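Local coordinates for protein photoreceptor-histidine kinase BphP (Stigmatella aurantiaca DW4/3-1, PDB 6BAF) that is a myxobacterial phytochrome that binds a bilin chromophore and probably converts light perception into a histidine kinase signal, at residues V19-E25 with G102-L108; D68-A72 with I96-H100. All blocks are in the same frame, centred on the assembly; numbering follows the deposited sequence.

Overall arrangement
Both contacts belong to the PAS part of the chain, and their centres lie only about 8 Å apart. Contact 1 joins strands 19-23 and 103-110 inside an antiparallel sheet; contact 2 sets the end of helix 59-69 against strand 90-100, the next strand over. Along the chain contact 2 is nested within the loop that contact 1 closes, and strands 90-100 and 103-110 follow one another directly. Two bonds connect the pairs: a salt bridge from Glu25 OE2 to Arg99 NE (2.7 Å) and a probable backbone hydrogen bond from Ile105 N to His98 O (2.8 Å). The same sheet includes strand 218-222 from the GAF sequence range, consistent with the intertwined PAS-GAF architecture of phytochromes.

Contact 1: residues V19-E25 with G102-L108; sequences VLLVLSE and GRLILEL
Leu21 and Leu106 face each other at the middle of an antiparallel strand pair, as a hydrogen-bonded pair with both backbone bonds made. Leu21 N to Leu106 O (2.9 Å) and Leu106 N to Leu21 O are both almost straight, near 170°. Val19 and Leu108 form a second such pair, while Leu20 with Glu107 and Val22 with Ile105 are non-hydrogen-bonded pairs. Leu23 N bonds to Leu104 O, and a water accepts from Leu104 N and Arg103 NE, lying near Leu23 O at a doubtfully short spacing.

Leu104 can be followed outward from its backbone. Leu104 CB lies 3.5 Å from Leu23 O and 3.7 Å from Glu25 CD; the side chains of Leu104 and Glu25 cross at about a right angle. Leu104 CG is 3.8 Å from Glu25 OE2. At the tip, Leu104 CD1 meets Leu23 CB at 3.8 Å and also lies by Glu25 CG; with CG anti to the backbone N (chi1 -160°), this methyl is carried toward Leu23 and Glu25. The other methyl, Leu104 CD2, packs on His98 O of strand 90-100. Glu25 OE2 itself is paired with Arg99, and OE1 shares a water with Gly102 O.

On the other face, Leu20 CD1 sits 3.6 Å from Ile105 CG2 and also brushes the carboxylate of Glu107, whose oxygens accept the backbone N-H groups of Val236 and Leu237.

Strand 19-23 lies between strands 30-34 and 103-110 in the PAS sheet, with strand 90-100 on the far side of 103-110. Helix 37-41 covers Val19 and Leu108 on one face; Leu230, Leu232 and Ser235, from loop segments, meet Val22 and Leu20 on the other.

Contact 2: residues D68-A72 with I96-H100; sequences DLRSA and IAHRH
The C-terminal end of helix 59-69, and the turn that leads out of it, lie against strand 90-100 of the PAS sheet. Leu69 makes the apolar part of this helix-on-sheet contact: its CD1 touches Ala97 CB at 3.6 Å, and Leu80 of the neighbouring strand 80-85 touches both residues. Farther along, Arg99 leaves its strand with CG anti to the carbonyl carbon (chi1 -61°) and the rest extended to NE, which carries the guanidinium across to the turn. There the edge of the group meets Ser71 N and the backbone of Arg70 close to its own plane. Arg99 NE forms a salt bridge with Glu25 OE2. Arg99 NH2 lies 2.8 Å from Leu69 O, at too poor an angle for a hydrogen bond. Ala72, the first residue to leave helical geometry, brings its CB within 3.2 Å of Arg99 NH1, a spacing tight enough to be doubtful in detail. With a leucine in place of Arg99, Glu25 would probably be left without its salt-bridge mate and the carbonyl of Leu69 without a nearby positive charge. Chemically, the guanidinium is likely to be held by the charge of Glu25, with the helix-end carbonyl adding a weaker electrostatic attraction.

Contact 1: residues V19-E25 with G102-L108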
loop_
_atom_site.group_PDB
_atom_site.type_symbol
_atom_site.label_atom_id
_atom_site.label_comp_id
_atom_site.label_asym_id
_atom_site.label_seq_id
_atom_site.Cartn_x
_atom_site.Cartn_y
_atom_site.Cartn_z
ATOM N N VAL A 19 -10.286 14.578 -18.449
ATOM C CA VAL A 19 -9.945 14.869 -19.834
ATOM C C VAL A 19 -9.119 13.704 -20.352
ATOM O O VAL A 19 -8.268 13.181 -19.632
ATOM C CB VAL A 19 -9.179 16.203 -20.000
ATOM C CG1 VAL A 19 -8.545 16.283 -21.409
ATOM C CG2 VAL A 19 -10.131 17.353 -19.854
ATOM N N LEU A 20 -9.369 13.299 -21.595
ATOM C CA LEU A 20 -8.531 12.321 -22.273
ATOM C C LEU A 20 -7.725 13.003 -23.377
ATOM O O LEU A 20 -8.290 13.721 -24.205
ATOM C CB LEU A 20 -9.384 11.212 -22.848
ATOM C CG LEU A 20 -8.572 10.077 -23.476
ATOM C CD1 LEU A 20 -9.140 8.725 -23.061
ATOM C CD2 LEU A 20 -8.537 10.260 -25.025
ATOM N N LEU A 21 -6.416 12.781 -23.379
ATOM C CA LEU A 21 -5.517 13.207 -24.444
ATOM C C LEU A 21 -4.837 11.985 -25.047
ATOM O O LEU A 21 -4.563 11.016 -24.340
ATOM C CB LEU A 21 -4.447 14.151 -23.901
ATOM C CG LEU A 21 -4.920 15.338 -23.070
ATOM C CD1 LEU A 21 -3.693 16.051 -22.541
ATOM C CD2 LEU A 21 -5.797 16.301 -23.908
ATOM N N VAL A 22 -4.561 12.011 -26.356
ATOM C CA VAL A 22 -3.656 11.044 -26.973
ATOM C C VAL A 22 -2.410 11.798 -27.425
ATOM O O VAL A 22 -2.508 12.902 -27.979
ATOM C CB VAL A 22 -4.299 10.296 -28.142
ATOM C CG1 VAL A 22 -3.290 9.368 -28.764
ATOM C CG2 VAL A 22 -5.547 9.512 -27.683
ATOM N N LEU A 23 -1.243 11.213 -27.157
ATOM C CA LEU A 23 0.064 11.832 -27.333
ATOM C C LEU A 23 0.893 11.032 -28.324
ATOM O O LEU A 23 0.970 9.794 -28.233
ATOM C CB LEU A 23 0.819 11.892 -26.001
ATOM C CG LEU A 23 0.127 12.556 -24.807
ATOM C CD1 LEU A 23 1.022 12.395 -23.581
ATOM C CD2 LEU A 23 -0.044 13.978 -25.085
ATOM N N SER A 24 1.559 11.723 -29.248
ATOM C CA SER A 24 2.429 10.937 -30.113
ATOM C C SER A 24 3.701 10.551 -29.367
ATOM O O SER A 24 4.092 11.184 -28.387
ATOM C CB SER A 24 2.824 11.723 -31.362
ATOM O OG SER A 24 3.668 12.803 -30.971
ATOM N N GLU A 25 4.403 9.571 -29.907
ATOM C CA GLU A 25 5.666 9.159 -29.326
ATOM C C GLU A 25 6.699 9.148 -30.422
ATOM O O GLU A 25 6.477 8.504 -31.450
ATOM C CB GLU A 25 5.534 7.765 -28.718
ATOM C CG GLU A 25 4.281 7.607 -27.838
ATOM C CD GLU A 25 4.125 6.178 -27.305
ATOM O OE1 GLU A 25 3.395 5.360 -27.945
ATOM O OE2 GLU A 25 4.760 5.870 -26.268
ATOM N N GLY A 102 -0.875 0.744 -29.881
ATOM C CA GLY A 102 -0.053 1.725 -30.546
ATOM C C GLY A 102 -0.284 3.170 -30.151
ATOM O O GLY A 102 0.418 4.045 -30.674
ATOM N N ARG A 103 -1.182 3.470 -29.208
ATOM C CA ARG A 103 -1.384 4.857 -28.828
ATOM C C ARG A 103 -1.026 5.062 -27.360
ATOM O O ARG A 103 -1.108 4.152 -26.526
ATOM C CB ARG A 103 -2.828 5.326 -29.134
ATOM C CG ARG A 103 -3.281 5.056 -30.617
ATOM C CD ARG A 103 -3.384 6.273 -31.616
ATOM N NE ARG A 103 -2.452 7.395 -31.413
ATOM C CZ ARG A 103 -2.245 8.425 -32.263
ATOM N NH1 ARG A 103 -2.889 8.511 -33.466
ATOM N NH2 ARG A 103 -1.370 9.370 -31.898
ATOM N N LEU A 104 -0.585 6.279 -27.063
ATOM C CA LEU A 104 -0.243 6.704 -25.707
ATOM C C LEU A 104 -1.373 7.610 -25.231
ATOM O O LEU A 104 -1.554 8.721 -25.747
ATOM C CB LEU A 104 1.094 7.445 -25.684
ATOM C CG LEU A 104 1.960 7.650 -24.442
ATOM C CD1 LEU A 104 2.738 8.951 -24.474
ATOM C CD2 LEU A 104 1.345 7.344 -23.067
ATOM N N ILE A 105 -2.139 7.138 -24.261
ATOM C CA ILE A 105 -3.332 7.826 -23.789
ATOM C C ILE A 105 -3.042 8.369 -22.401
ATOM O O ILE A 105 -2.578 7.626 -21.523
ATOM C CB ILE A 105 -4.543 6.881 -23.766
ATOM C CG1 ILE A 105 -4.859 6.418 -25.186
ATOM C CG2 ILE A 105 -5.715 7.573 -23.049
ATOM C CD1 ILE A 105 -5.907 5.325 -25.298
ATOM N N LEU A 106 -3.316 9.652 -22.198
ATOM C CA LEU A 106 -3.114 10.305 -20.910
ATOM C C LEU A 106 -4.472 10.797 -20.431
ATOM O O LEU A 106 -5.136 11.588 -21.122
ATOM C CB LEU A 106 -2.102 11.448 -21.034
ATOM C CG LEU A 106 -1.974 12.406 -19.852
ATOM C CD1 LEU A 106 -1.449 11.660 -18.604
ATOM C CD2 LEU A 106 -1.058 13.588 -20.228
ATOM N N GLU A 107 -4.928 10.270 -19.294
ATOM C CA GLU A 107 -6.178 10.703 -18.683
ATOM C C GLU A 107 -5.887 11.586 -17.485
ATOM O O GLU A 107 -4.980 11.293 -16.693
ATOM C CB GLU A 107 -7.021 9.492 -18.284
ATOM C CG GLU A 107 -7.422 8.809 -19.573
ATOM C CD GLU A 107 -8.231 7.578 -19.380
ATOM O OE1 GLU A 107 -7.678 6.556 -18.854
ATOM O OE2 GLU A 107 -9.430 7.633 -19.764
ATOM N N LEU A 108 -6.624 12.693 -17.387
ATOM C CA LEU A 108 -6.381 13.729 -16.386
ATOM C C LEU A 108 -7.630 13.876 -15.535
ATOM O O LEU A 108 -8.720 14.120 -16.068
ATOM C CB LEU A 108 -6.044 15.072 -17.024
ATOM C CG LEU A 108 -4.818 15.103 -17.930
ATOM C CD1 LEU A 108 -4.646 16.490 -18.549
ATOM C CD2 LEU A 108 -3.555 14.673 -17.204
HETATM O O HOH W 1 -0.088 7.898 -29.530
HETATM O O HOH W 2 1.851 6.224 -30.199
#

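Contact 2: residues D68-A72 with I96-H100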
loop_
_atom_site.group_PDB
_atom_site.type_symbol
_atom_site.label_atom_id
_atom_site.label_comp_id
_atom_site.label_asym_id
_atom_site.label_seq_id
_atom_site.Cartn_x
_atom_site.Cartn_y
_atom_site.Cartn_z
ATOM N N ASP A 68 8.640 10.612 -17.712
ATOM C CA ASP A 68 7.759 9.495 -17.342
ATOM C C ASP A 68 6.935 9.001 -18.535
ATOM O O ASP A 68 6.798 7.793 -18.749
ATOM C CB ASP A 68 6.813 9.907 -16.210
ATOM C CG ASP A 68 7.546 10.200 -14.885
ATOM O OD1 ASP A 68 8.725 9.764 -14.723
ATOM O OD2 ASP A 68 6.920 10.863 -14.007
ATOM N N LEU A 69 6.326 9.924 -19.288
ATOM C CA LEU A 69 5.495 9.534 -20.434
ATOM C C LEU A 69 6.283 8.769 -21.481
ATOM O O LEU A 69 5.722 7.897 -22.167
ATOM C CB LEU A 69 4.899 10.765 -21.087
ATOM C CG LEU A 69 3.542 11.348 -20.740
ATOM C CD1 LEU A 69 2.592 10.417 -19.992
ATOM C CD2 LEU A 69 3.622 12.739 -20.188
ATOM N N ARG A 70 7.577 9.070 -21.631
ATOM C CA ARG A 70 8.434 8.324 -22.558
ATOM C C ARG A 70 9.009 7.059 -21.947
ATOM O O ARG A 70 9.703 6.306 -22.636
ATOM C CB ARG A 70 9.588 9.212 -23.038
ATOM C CG ARG A 70 9.135 10.297 -23.971
ATOM C CD ARG A 70 10.143 11.436 -24.067
ATOM N NE ARG A 70 9.689 12.391 -25.069
ATOM C CZ ARG A 70 9.898 13.695 -24.996
ATOM N NH1 ARG A 70 10.567 14.188 -23.965
ATOM N NH2 ARG A 70 9.435 14.510 -25.944
ATOM N N SER A 71 8.736 6.807 -20.673
ATOM C CA SER A 71 9.541 5.840 -19.943
ATOM C C SER A 71 9.273 4.427 -20.407
ATOM O O SER A 71 10.213 3.649 -20.594
ATOM C CB SER A 71 9.291 5.930 -18.443
ATOM O OG SER A 71 9.691 4.701 -17.869
ATOM N N ALA A 72 8.007 4.052 -20.554
ATOM C CA ALA A 72 7.776 2.633 -20.822
ATOM C C ALA A 72 8.405 1.789 -19.721
ATOM O O ALA A 72 9.555 1.378 -19.852
ATOM C CB ALA A 72 8.320 2.215 -22.198
ATOM N N ILE A 96 -3.154 9.520 -15.378
ATOM C CA ILE A 96 -3.027 8.094 -15.543
ATOM C C ILE A 96 -2.771 7.861 -17.027
ATOM O O ILE A 96 -3.646 8.139 -17.862
ATOM C CB ILE A 96 -4.288 7.378 -15.063
ATOM C CG1 ILE A 96 -4.577 7.800 -13.621
ATOM C CG2 ILE A 96 -4.133 5.899 -15.232
ATOM C CD1 ILE A 96 -6.031 7.676 -13.274
ATOM N N ALA A 97 -1.582 7.372 -17.364
ATOM C CA ALA A 97 -1.192 7.200 -18.750
ATOM C C ALA A 97 -0.969 5.725 -19.036
ATOM O O ALA A 97 -0.496 4.984 -18.171
ATOM C CB ALA A 97 0.067 8.022 -19.064
ATOM N N HIS A 98 -1.338 5.288 -20.236
ATOM C CA HIS A 98 -1.103 3.913 -20.648
ATOM C C HIS A 98 -0.891 3.881 -22.162
ATOM O O HIS A 98 -1.240 4.820 -22.874
ATOM C CB HIS A 98 -2.256 2.964 -20.231
ATOM C CG HIS A 98 -3.510 3.121 -21.037
ATOM N ND1 HIS A 98 -4.419 4.137 -20.811
ATOM C CD2 HIS A 98 -4.015 2.383 -22.061
ATOM C CE1 HIS A 98 -5.419 4.031 -21.673
ATOM N NE2 HIS A 98 -5.196 2.982 -22.449
ATOM N N ARG A 99 -0.282 2.790 -22.631
ATOM C CA ARG A 99 -0.117 2.479 -24.034
ATOM C C ARG A 99 -1.033 1.324 -24.385
ATOM O O ARG A 99 -1.065 0.319 -23.671
ATOM C CB ARG A 99 1.329 2.111 -24.342
ATOM C CG ARG A 99 2.290 3.256 -24.036
ATOM C CD ARG A 99 3.698 2.913 -24.523
ATOM N NE ARG A 99 4.587 4.042 -24.314
ATOM C CZ ARG A 99 5.317 4.208 -23.219
ATOM N NH1 ARG A 99 5.259 3.305 -22.246
ATOM N NH2 ARG A 99 6.075 5.272 -23.081
ATOM N N HIS A 100 -1.766 1.456 -25.488
ATOM C CA HIS A 100 -2.588 0.356 -25.960
ATOM C C HIS A 100 -2.836 0.543 -27.447
ATOM O O HIS A 100 -3.133 1.663 -27.900
ATOM C CB HIS A 100 -3.912 0.290 -25.193
ATOM C CG HIS A 100 -4.811 -0.830 -25.627
ATOM N ND1 HIS A 100 -4.425 -2.156 -25.589
ATOM C CD2 HIS A 100 -6.092 -0.826 -26.075
ATOM C CE1 HIS A 100 -5.424 -2.921 -25.999
ATOM N NE2 HIS A 100 -6.445 -2.139 -26.306
#